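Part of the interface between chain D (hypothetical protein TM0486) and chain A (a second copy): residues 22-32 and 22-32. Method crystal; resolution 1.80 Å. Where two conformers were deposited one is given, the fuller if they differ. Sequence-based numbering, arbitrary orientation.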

# COMPACT_ATOMS: atom_id res chain seq x y z
N VAL D 22 4.67 0.33 -9.48
CA VAL D 22 6.11 0.58 -9.52
C VAL D 22 6.35 2.05 -9.30
O VAL D 22 5.75 2.92 -9.95
CB VAL D 22 6.74 0.10 -10.85
CG1 VAL D 22 8.25 0.34 -10.89
CG2 VAL D 22 6.37 -1.38 -11.09
N VAL D 23 7.24 2.34 -8.36
CA VAL D 23 7.60 3.71 -8.05
C VAL D 23 9.14 3.81 -8.11
O VAL D 23 9.83 3.48 -7.15
CB VAL D 23 7.12 4.16 -6.68
CG1 VAL D 23 7.37 5.69 -6.51
CG2 VAL D 23 5.67 3.82 -6.50
N PRO D 24 9.67 4.21 -9.25
CA PRO D 24 11.13 4.27 -9.39
C PRO D 24 11.77 5.49 -8.74
O PRO D 24 11.15 6.56 -8.70
CB PRO D 24 11.31 4.29 -10.89
CG PRO D 24 10.12 4.95 -11.41
CD PRO D 24 8.99 4.58 -10.50
N ALA D 25 13.00 5.33 -8.28
CA ALA D 25 13.76 6.47 -7.74
C ALA D 25 14.54 7.06 -8.88
O ALA D 25 15.68 6.70 -9.11
CB ALA D 25 14.67 6.02 -6.61
N VAL D 26 13.87 7.94 -9.62
CA VAL D 26 14.44 8.65 -10.73
C VAL D 26 13.76 10.00 -10.72
O VAL D 26 12.65 10.15 -10.19
CB VAL D 26 14.15 7.94 -12.08
CG1 VAL D 26 14.82 6.57 -12.14
CG2 VAL D 26 12.65 7.77 -12.31
N GLU D 27 14.40 11.00 -11.33
CA GLU D 27 13.81 12.33 -11.45
C GLU D 27 12.46 12.26 -12.18
O GLU D 27 12.31 11.46 -13.08
CB GLU D 27 14.78 13.29 -12.16
CG GLU D 27 15.43 12.72 -13.42
CD GLU D 27 15.34 13.67 -14.60
OE1 GLU D 27 14.30 13.64 -15.30
OE2 GLU D 27 16.29 14.45 -14.82
N ASP D 28 11.49 13.09 -11.75
CA ASP D 28 10.12 13.10 -12.29
C ASP D 28 10.02 12.95 -13.81
O ASP D 28 9.14 12.25 -14.32
CB ASP D 28 9.40 14.39 -11.82
CG ASP D 28 8.12 14.74 -12.64
OD1 ASP D 28 7.07 14.09 -12.44
OD2 ASP D 28 8.09 15.66 -13.49
N GLY D 29 10.93 13.60 -14.54
CA GLY D 29 10.96 13.55 -15.99
C GLY D 29 11.07 12.16 -16.60
O GLY D 29 10.60 11.95 -17.70
N ARG D 30 11.71 11.23 -15.89
CA ARG D 30 11.90 9.85 -16.34
C ARG D 30 10.96 8.82 -15.70
O ARG D 30 11.07 7.63 -16.00
CB ARG D 30 13.33 9.40 -16.05
CG ARG D 30 14.37 9.99 -16.98
CD ARG D 30 15.76 9.41 -16.76
NE ARG D 30 15.70 7.97 -16.49
CZ ARG D 30 16.33 7.34 -15.49
NH1 ARG D 30 17.09 7.99 -14.62
NH2 ARG D 30 16.18 6.02 -15.37
N LEU D 31 10.08 9.26 -14.81
CA LEU D 31 9.13 8.38 -14.13
C LEU D 31 8.34 7.56 -15.12
O LEU D 31 8.16 6.37 -14.94
CB LEU D 31 8.10 9.21 -13.34
CG LEU D 31 8.13 9.21 -11.82
CD1 LEU D 31 9.56 9.40 -11.29
CD2 LEU D 31 7.18 10.30 -11.28
N HIS D 32 7.93 8.22 -16.19
CA HIS D 32 6.86 7.77 -17.06
C HIS D 32 7.41 6.62 -17.89
O HIS D 32 6.70 5.67 -18.18
CB HIS D 32 6.32 8.90 -17.97
CG HIS D 32 6.36 10.26 -17.33
ND1 HIS D 32 5.97 10.48 -16.03
CD2 HIS D 32 6.79 11.46 -17.80
CE1 HIS D 32 6.14 11.76 -15.72
NE2 HIS D 32 6.63 12.38 -16.78
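Chain A 22-32: VVPAVEDGRLH

The 22-32 stretch of chain A lies against its counterpart in chain D in an antiparallel register related by a near-twofold. The CA atoms of V26(D) and E27(A) are 4.3 Å apart and those of E27(D) and V26(A) 4.4 Å; outward from this centre, the CA of A25(D) lies 5.2 Å from that of D28(A), and the CA of D28(D) 5.3 Å from that of A25(A). Each copy leaves a strand at residue 24, is extended to E27(D) and E27(A), then turns, with R30 N bonded to E27 O at 2.9 Å within each chain; both chains are helical by L31(D) and L31(A).

The loops meet backbone to backbone, without a direct hydrogen bond. V26(D) N approaches V26(A) O to 3.2 Å, but the angle is poor; each V26 N instead makes a weak bond to the P24 O of its own chain. Water 1 joins the chains on one side, donating to A25(A) O at 3.2 Å and accepting from D28(D) N at 3.3 Å.

So close a backbone approach goes with CA-to-CB bonds of V26 and E27 that point away in both chains: both valines are m, and both glutamates have chi1 p. The CA-to-CB bond of V23, by contrast, points toward the other chain. Its t rotamer in both copies brings V23(D) CG1 to 3.4 Å from V23(A) CG1, a tight apolar contact between residues whose CA atoms are 7.3 Å apart.

Symmetry fails at L31. L31(A) is t,p and places CD2 4.4 Å from A25(D) CB, whereas L31(D), with chi1 between wells at -110° and chi2 p, sets CD1 3.6 Å from A25(A) CB. The different leucine rotamers accompany a closer contact in one copy than in the other. D28 is t in both chains; D28(D) CB is 4.4 Å from A25(A) CB, and D28(A) CB 4.4 Å from A25(D) CB, and one carboxylate oxygen of each is hydrogen-bonded elsewhere in the structure.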

# COMPACT_ATOMS: atom_id res chain seq x y z
N VAL A 22 6.68 7.80 2.39
CA VAL A 22 7.01 8.77 1.35
C VAL A 22 7.96 8.13 0.37
O VAL A 22 9.00 7.58 0.74
CB VAL A 22 7.63 10.08 1.93
CG1 VAL A 22 7.90 11.12 0.80
CG2 VAL A 22 6.72 10.67 3.02
N VAL A 23 7.63 8.22 -0.91
CA VAL A 23 8.49 7.74 -1.98
C VAL A 23 8.67 8.88 -2.98
O VAL A 23 7.83 9.07 -3.86
CB VAL A 23 7.92 6.49 -2.68
CG1 VAL A 23 9.00 5.85 -3.56
CG2 VAL A 23 7.40 5.48 -1.67
N PRO A 24 9.74 9.67 -2.84
CA PRO A 24 9.96 10.83 -3.71
C PRO A 24 10.47 10.47 -5.09
O PRO A 24 11.20 9.49 -5.24
CB PRO A 24 11.00 11.62 -2.95
CG PRO A 24 11.75 10.64 -2.15
CD PRO A 24 10.79 9.55 -1.82
N ALA A 25 10.08 11.25 -6.08
CA ALA A 25 10.59 11.11 -7.45
C ALA A 25 11.87 11.94 -7.54
O ALA A 25 11.84 13.05 -8.02
CB ALA A 25 9.56 11.61 -8.45
N VAL A 26 12.96 11.38 -7.00
CA VAL A 26 14.29 11.99 -7.06
C VAL A 26 15.27 10.87 -7.34
O VAL A 26 14.94 9.70 -7.19
CB VAL A 26 14.66 12.69 -5.74
CG1 VAL A 26 13.72 13.88 -5.49
CG2 VAL A 26 14.62 11.71 -4.56
N GLU A 27 16.49 11.19 -7.72
CA GLU A 27 17.47 10.15 -8.00
C GLU A 27 17.80 9.43 -6.69
O GLU A 27 17.67 10.04 -5.63
CB GLU A 27 18.70 10.73 -8.69
CG GLU A 27 19.20 12.03 -8.10
CD GLU A 27 20.69 12.23 -8.34
OE1 GLU A 27 21.16 11.88 -9.45
OE2 GLU A 27 21.37 12.73 -7.41
N ASP A 28 18.16 8.14 -6.76
CA ASP A 28 18.41 7.27 -5.59
C ASP A 28 19.30 7.91 -4.52
O ASP A 28 19.08 7.70 -3.34
CB ASP A 28 19.05 5.91 -6.01
CG ASP A 28 19.81 5.18 -4.83
OD1 ASP A 28 21.00 5.50 -4.60
OD2 ASP A 28 19.31 4.29 -4.10
N GLY A 29 20.29 8.69 -4.95
CA GLY A 29 21.20 9.35 -4.03
C GLY A 29 20.59 10.39 -3.11
O GLY A 29 21.18 10.73 -2.08
N ARG A 30 19.40 10.87 -3.45
CA ARG A 30 18.67 11.89 -2.68
C ARG A 30 17.49 11.33 -1.89
O ARG A 30 16.82 12.04 -1.14
CB ARG A 30 18.10 12.91 -3.67
CG ARG A 30 19.10 13.86 -4.24
CD ARG A 30 18.48 15.18 -4.65
NE ARG A 30 18.18 16.04 -3.49
CZ ARG A 30 16.96 16.43 -3.10
NH1 ARG A 30 15.86 16.02 -3.74
NH2 ARG A 30 16.82 17.22 -2.04
N LEU A 31 17.22 10.05 -2.07
CA LEU A 31 16.02 9.42 -1.55
C LEU A 31 15.98 9.41 -0.03
O LEU A 31 15.00 9.85 0.57
CB LEU A 31 15.93 8.00 -2.13
CG LEU A 31 14.89 7.02 -1.62
CD1 LEU A 31 13.50 7.52 -1.93
CD2 LEU A 31 15.15 5.65 -2.28
N HIS A 32 17.04 8.93 0.61
CA HIS A 32 17.01 8.73 2.07
C HIS A 32 16.91 10.09 2.78
O HIS A 32 16.29 10.19 3.84
CB HIS A 32 18.19 7.85 2.57
CG HIS A 32 18.05 6.37 2.29
ND1 HIS A 32 19.09 5.48 2.44
CD2 HIS A 32 16.99 5.64 1.86
CE1 HIS A 32 18.68 4.26 2.11
NE2 HIS A 32 17.41 4.33 1.75
O HOH W 1 13.34 15.10 -9.95